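Local atomic coordinates of putative hyaluronoglucosaminidase (Clostridium perfringens, PDB entry 6PWI), a protein that belongs to glycoside hydrolase family 84 and probably acts as a hexosaminidase, this chain comprising the part of a longer secreted protein that includes the catalytic domain. Residues N392-D397 against K433-A438; K419-N424 against A440-N445. One frame throughout, in Å; residues are numbered along the deposited sequence.

Contact 1 of 2, residues N392-D397 against K433-A438; sequences NWPVND and KVALFA. With EDO (1,2-ethanediol), chain D; EDO (1,2-ethanediol), chain H.
The methyl of Ala435 is the bump here, and Trp393 and Pro394 together make the hollow that takes it. Pro394 lines one side with its ring carbons: CD lies 3.5 Å and CG 3.6 Å from Ala435 CB. The other side is the six-membered ring of Trp393, with Ala435 CB above its face at 4.1 Å from the centroid, 28° off the normal, a CH-pi contact. A cis peptide joins Trp393 to Pro394 and brings Pro394 CB over the rim of the indole, on the same face that Ala435 covers, so the two rings form a corner. With CG anti to the backbone N (chi1 171°), the indole extends to the helix. One turn further on, Ala438 CB meets the ring near its plane, 4.5 Å from Trp393 CZ3. The setting is a TIM barrel: 392-397 follows the seventh strand, 387-391, with no helix before the eighth, and 433-438 opens the helix after that eighth strand. Met410 also packs on Trp393, while Val434 and Phe437 lean on helix 451-462. Farther along the loop, Asp397 holds a 1,2-ethanediol, probably from the crystallisation liquor, with both carboxylate oxygens: OD1 to O2 at 3.0 Å and OD2 to O1 at 2.7 Å. Asp397 OD2 also accepts a hydrogen bond from the backbone N of Tyr187.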
# COMPACT_ATOMS: atom_id res chain seq x y z
N ASN A 392 7.36 3.32 7.75
CA ASN A 392 6.44 3.83 8.74
C ASN A 392 5.67 5.03 8.18
O ASN A 392 5.77 6.14 8.70
CB ASN A 392 7.15 4.15 10.06
CG ASN A 392 7.20 2.95 10.98
OD1 ASN A 392 6.23 2.20 11.07
ND2 ASN A 392 8.33 2.75 11.65
N TRP A 393 4.92 4.78 7.10
CA TRP A 393 3.96 5.71 6.53
C TRP A 393 2.96 4.87 5.74
O TRP A 393 3.37 3.97 5.01
CB TRP A 393 4.65 6.72 5.60
CG TRP A 393 3.70 7.57 4.81
CD1 TRP A 393 3.06 8.70 5.23
CD2 TRP A 393 3.27 7.35 3.46
NE1 TRP A 393 2.26 9.20 4.23
CE2 TRP A 393 2.37 8.39 3.13
CE3 TRP A 393 3.55 6.38 2.49
CZ2 TRP A 393 1.76 8.50 1.88
CZ3 TRP A 393 2.95 6.49 1.25
CH2 TRP A 393 2.07 7.53 0.95
N PRO A 394 1.64 5.15 5.81
CA PRO A 394 1.12 6.34 6.47
C PRO A 394 0.54 6.13 7.87
O PRO A 394 -0.43 6.78 8.24
CB PRO A 394 -0.03 6.66 5.51
CG PRO A 394 -0.62 5.30 5.21
CD PRO A 394 0.58 4.37 5.15
N VAL A 395 1.17 5.24 8.65
CA VAL A 395 0.77 4.98 10.03
C VAL A 395 0.53 6.31 10.75
O VAL A 395 1.37 7.20 10.72
CB VAL A 395 1.80 4.09 10.78
CG1 VAL A 395 3.23 4.56 10.58
CG2 VAL A 395 1.48 3.97 12.26
N ASN A 396 -0.62 6.41 11.42
CA ASN A 396 -1.03 7.66 12.04
C ASN A 396 -1.13 7.52 13.56
O ASN A 396 -1.78 8.33 14.22
CB ASN A 396 -2.31 8.22 11.41
CG ASN A 396 -3.52 7.33 11.60
OD1 ASN A 396 -3.41 6.20 12.07
ND2 ASN A 396 -4.69 7.83 11.24
N ASP A 397 -0.47 6.50 14.13
CA ASP A 397 -0.44 6.37 15.58
C ASP A 397 0.41 7.51 16.15
O ASP A 397 0.32 7.84 17.34
CB ASP A 397 -0.03 4.96 16.02
CG ASP A 397 1.38 4.57 15.62
OD1 ASP A 397 2.13 5.48 15.19
OD2 ASP A 397 1.71 3.36 15.73
N LYS A 433 -5.61 2.80 1.35
CA LYS A 433 -5.47 2.29 -0.00
C LYS A 433 -4.60 3.21 -0.85
O LYS A 433 -3.96 2.73 -1.80
CB LYS A 433 -6.82 2.00 -0.68
CG LYS A 433 -7.51 0.73 -0.19
CD LYS A 433 -8.92 0.63 -0.70
CE LYS A 433 -9.63 -0.64 -0.28
NZ LYS A 433 -10.81 -0.83 -1.14
N VAL A 434 -4.55 4.50 -0.50
CA VAL A 434 -3.77 5.50 -1.22
C VAL A 434 -2.29 5.12 -1.16
O VAL A 434 -1.60 5.07 -2.19
CB VAL A 434 -4.02 6.92 -0.69
CG1 VAL A 434 -3.11 7.96 -1.33
CG2 VAL A 434 -5.49 7.34 -0.81
N ALA A 435 -1.81 4.80 0.05
CA ALA A 435 -0.42 4.42 0.24
C ALA A 435 -0.15 3.04 -0.35
O ALA A 435 0.93 2.81 -0.91
CB ALA A 435 -0.07 4.48 1.70
N LEU A 436 -1.11 2.12 -0.24
CA LEU A 436 -0.92 0.79 -0.80
C LEU A 436 -0.61 0.92 -2.29
O LEU A 436 0.33 0.30 -2.78
CB LEU A 436 -2.14 -0.10 -0.54
CG LEU A 436 -1.99 -1.12 0.58
CD1 LEU A 436 -1.91 -0.45 1.94
CD2 LEU A 436 -3.14 -2.12 0.55
N PHE A 437 -1.39 1.76 -2.98
CA PHE A 437 -1.17 2.02 -4.40
C PHE A 437 0.26 2.53 -4.62
O PHE A 437 0.93 2.06 -5.54
CB PHE A 437 -2.19 3.02 -4.93
CG PHE A 437 -2.28 3.08 -6.43
CD1 PHE A 437 -3.20 2.30 -7.12
CD2 PHE A 437 -1.44 3.92 -7.16
CE1 PHE A 437 -3.29 2.38 -8.51
CE2 PHE A 437 -1.53 3.98 -8.54
CZ PHE A 437 -2.46 3.22 -9.22
N ALA A 438 0.71 3.46 -3.77
CA ALA A 438 2.02 4.08 -3.93
C ALA A 438 3.12 3.04 -3.80
O ALA A 438 3.95 2.90 -4.70
CB ALA A 438 2.20 5.21 -2.96
C1 EDO D . 5.02 3.59 14.15
O1 EDO D . 4.07 2.64 14.59
C2 EDO D . 5.75 4.24 15.26
O2 EDO D . 4.94 5.06 16.07
C1 EDO H . 9.71 -2.04 14.24
O1 EDO H . 8.77 -2.65 15.13
C2 EDO H . 9.10 -1.13 13.23
O2 EDO H . 8.40 0.03 13.71

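Contact 2 of 2, residues K419-N424 against A440-N445; sequences KGIVTN and ADYGWN
Ile421 reaches from the barrel strand to the last turns of the helix, and its two branches do different jobs. Its CG1 stands anti to the backbone N (chi1 179°), and chi2 of 155° keeps that arm nearly extended, carrying CD1 to the ring of Tyr442. There CD1 approaches the edge, close to the ring plane, 4.4 Å from CE2. The shorter branch, CG2, sits between the backbone N and the carbonyl carbon and faces Gly443, whose CA is 4.1 Å away. Since Gly443 has no side chain, the helix backbone itself is the surface that CG2 touches, and the CA atoms of Ile421 and Gly443 are 6.3 Å apart. With CG anti to its own N (chi1 174°), Tyr442 stands out from the helix flank, which sets its CE2 edge beside Ile421 CD1; its hydroxyl bonds to the backbone O of Asp412, and its ring meets Phe449 edge-to-face. This is the strand-to-helix packing of a TIM barrel: 420-423 belongs to the eighth strand, which closes the barrel against the first through backbone bonds from Ile421 to Trp179 and Gly181. Val422 turns to the other side of the sheet, onto Ile183 and Phe388. No hydrogen bond spans strand and helix here; the contact is apolar and non-directional, so the fit depends on shape, while polar bonds to other parts of the domain position the strand and the tyrosine.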
# COMPACT_ATOMS: atom_id res chain seq x y z
N LYS A 419 15.74 -4.94 -0.95
CA LYS A 419 15.08 -6.17 -1.34
C LYS A 419 13.59 -5.95 -1.58
O LYS A 419 12.93 -6.79 -2.18
CB LYS A 419 15.23 -7.23 -0.23
CG LYS A 419 16.62 -7.81 -0.06
CD LYS A 419 16.68 -8.97 0.91
CE LYS A 419 17.75 -9.99 0.54
NZ LYS A 419 18.03 -10.91 1.67
N GLY A 420 13.05 -4.82 -1.10
CA GLY A 420 11.63 -4.57 -1.21
C GLY A 420 11.10 -3.72 -0.06
O GLY A 420 11.87 -3.28 0.80
N ILE A 421 9.79 -3.49 -0.05
CA ILE A 421 9.22 -2.50 0.85
C ILE A 421 7.81 -2.92 1.26
O ILE A 421 7.04 -3.43 0.45
CB ILE A 421 9.29 -1.10 0.22
CG1 ILE A 421 8.69 -0.02 1.13
CG2 ILE A 421 8.69 -1.08 -1.18
CD1 ILE A 421 9.23 1.38 0.87
N VAL A 422 7.50 -2.72 2.55
CA VAL A 422 6.12 -2.81 3.01
C VAL A 422 5.74 -1.50 3.70
O VAL A 422 6.58 -0.87 4.33
CB VAL A 422 5.88 -4.03 3.93
CG1 VAL A 422 6.00 -5.34 3.18
CG2 VAL A 422 6.76 -4.02 5.17
N THR A 423 4.48 -1.11 3.55
CA THR A 423 3.93 0.07 4.21
C THR A 423 3.22 -0.33 5.50
O THR A 423 2.42 -1.26 5.52
CB THR A 423 3.00 0.86 3.28
OG1 THR A 423 2.26 1.77 4.09
CG2 THR A 423 2.00 0.00 2.53
N ASN A 424 3.51 0.38 6.58
CA ASN A 424 2.80 0.23 7.84
C ASN A 424 1.69 1.28 7.86
O ASN A 424 1.96 2.45 8.10
CB ASN A 424 3.77 0.34 9.01
CG ASN A 424 3.13 0.19 10.37
OD1 ASN A 424 2.12 -0.50 10.50
ND2 ASN A 424 3.70 0.81 11.39
N ALA A 440 2.91 -0.18 -3.98
CA ALA A 440 2.79 -1.19 -5.01
C ALA A 440 3.51 -0.74 -6.27
O ALA A 440 4.31 -1.50 -6.82
CB ALA A 440 1.33 -1.48 -5.28
N ASP A 441 3.22 0.49 -6.71
CA ASP A 441 3.79 1.05 -7.92
C ASP A 441 5.31 1.19 -7.75
O ASP A 441 6.08 0.70 -8.57
CB ASP A 441 3.11 2.39 -8.23
CG ASP A 441 3.47 3.01 -9.57
OD1 ASP A 441 4.05 2.31 -10.44
OD2 ASP A 441 3.15 4.20 -9.75
N TYR A 442 5.72 1.85 -6.66
CA TYR A 442 7.12 2.09 -6.39
C TYR A 442 7.87 0.77 -6.21
O TYR A 442 8.99 0.62 -6.69
CB TYR A 442 7.29 2.99 -5.17
CG TYR A 442 8.71 3.20 -4.71
CD1 TYR A 442 9.62 3.89 -5.49
CD2 TYR A 442 9.14 2.72 -3.48
CE1 TYR A 442 10.93 4.10 -5.06
CE2 TYR A 442 10.44 2.93 -3.04
CZ TYR A 442 11.33 3.62 -3.83
OH TYR A 442 12.61 3.82 -3.40
N GLY A 443 7.24 -0.17 -5.49
CA GLY A 443 7.88 -1.43 -5.17
C GLY A 443 8.17 -2.26 -6.42
O GLY A 443 9.21 -2.92 -6.49
N TRP A 444 7.25 -2.18 -7.39
CA TRP A 444 7.35 -2.94 -8.63
C TRP A 444 8.36 -2.30 -9.58
O TRP A 444 9.29 -2.98 -10.04
CB TRP A 444 5.97 -3.10 -9.29
CG TRP A 444 6.02 -3.91 -10.56
CD1 TRP A 444 6.21 -3.43 -11.82
CD2 TRP A 444 5.90 -5.34 -10.69
NE1 TRP A 444 6.22 -4.46 -12.73
CE2 TRP A 444 6.03 -5.64 -12.06
CE3 TRP A 444 5.70 -6.39 -9.79
CZ2 TRP A 444 5.97 -6.95 -12.55
CZ3 TRP A 444 5.64 -7.68 -10.27
CH2 TRP A 444 5.77 -7.96 -11.63
N ASN A 445 8.18 -1.00 -9.86
CA ASN A 445 8.98 -0.26 -10.82
C ASN A 445 9.49 1.02 -10.17
O ASN A 445 8.76 2.01 -10.11
CB ASN A 445 8.16 0.10 -12.07
CG ASN A 445 8.97 0.77 -13.17
OD1 ASN A 445 9.99 1.40 -12.91
ND2 ASN A 445 8.51 0.63 -14.41

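Both contacts are buried in the barrel domain and share helix 433-444: contact 1 uses its first half, contact 2 its final turns, with centres about 11 Å apart. Each is apolar across its interface, but contact 1 sets a cis proline and an indole against two alanine methyls, one over the ring face and one at its edge, whereas contact 2 sets one isoleucine of the eighth strand against a glycine and a ring edge. Polar chemistry joins them instead. Where the loop passes the end of the eighth strand, Trp393 O is 2.6 Å from Thr423 OG1 and Asn392 OD1 is 2.9 Å from Asn424 ND2, both probable hydrogen bonds. Loop, strand and helix thus form one continuous cluster.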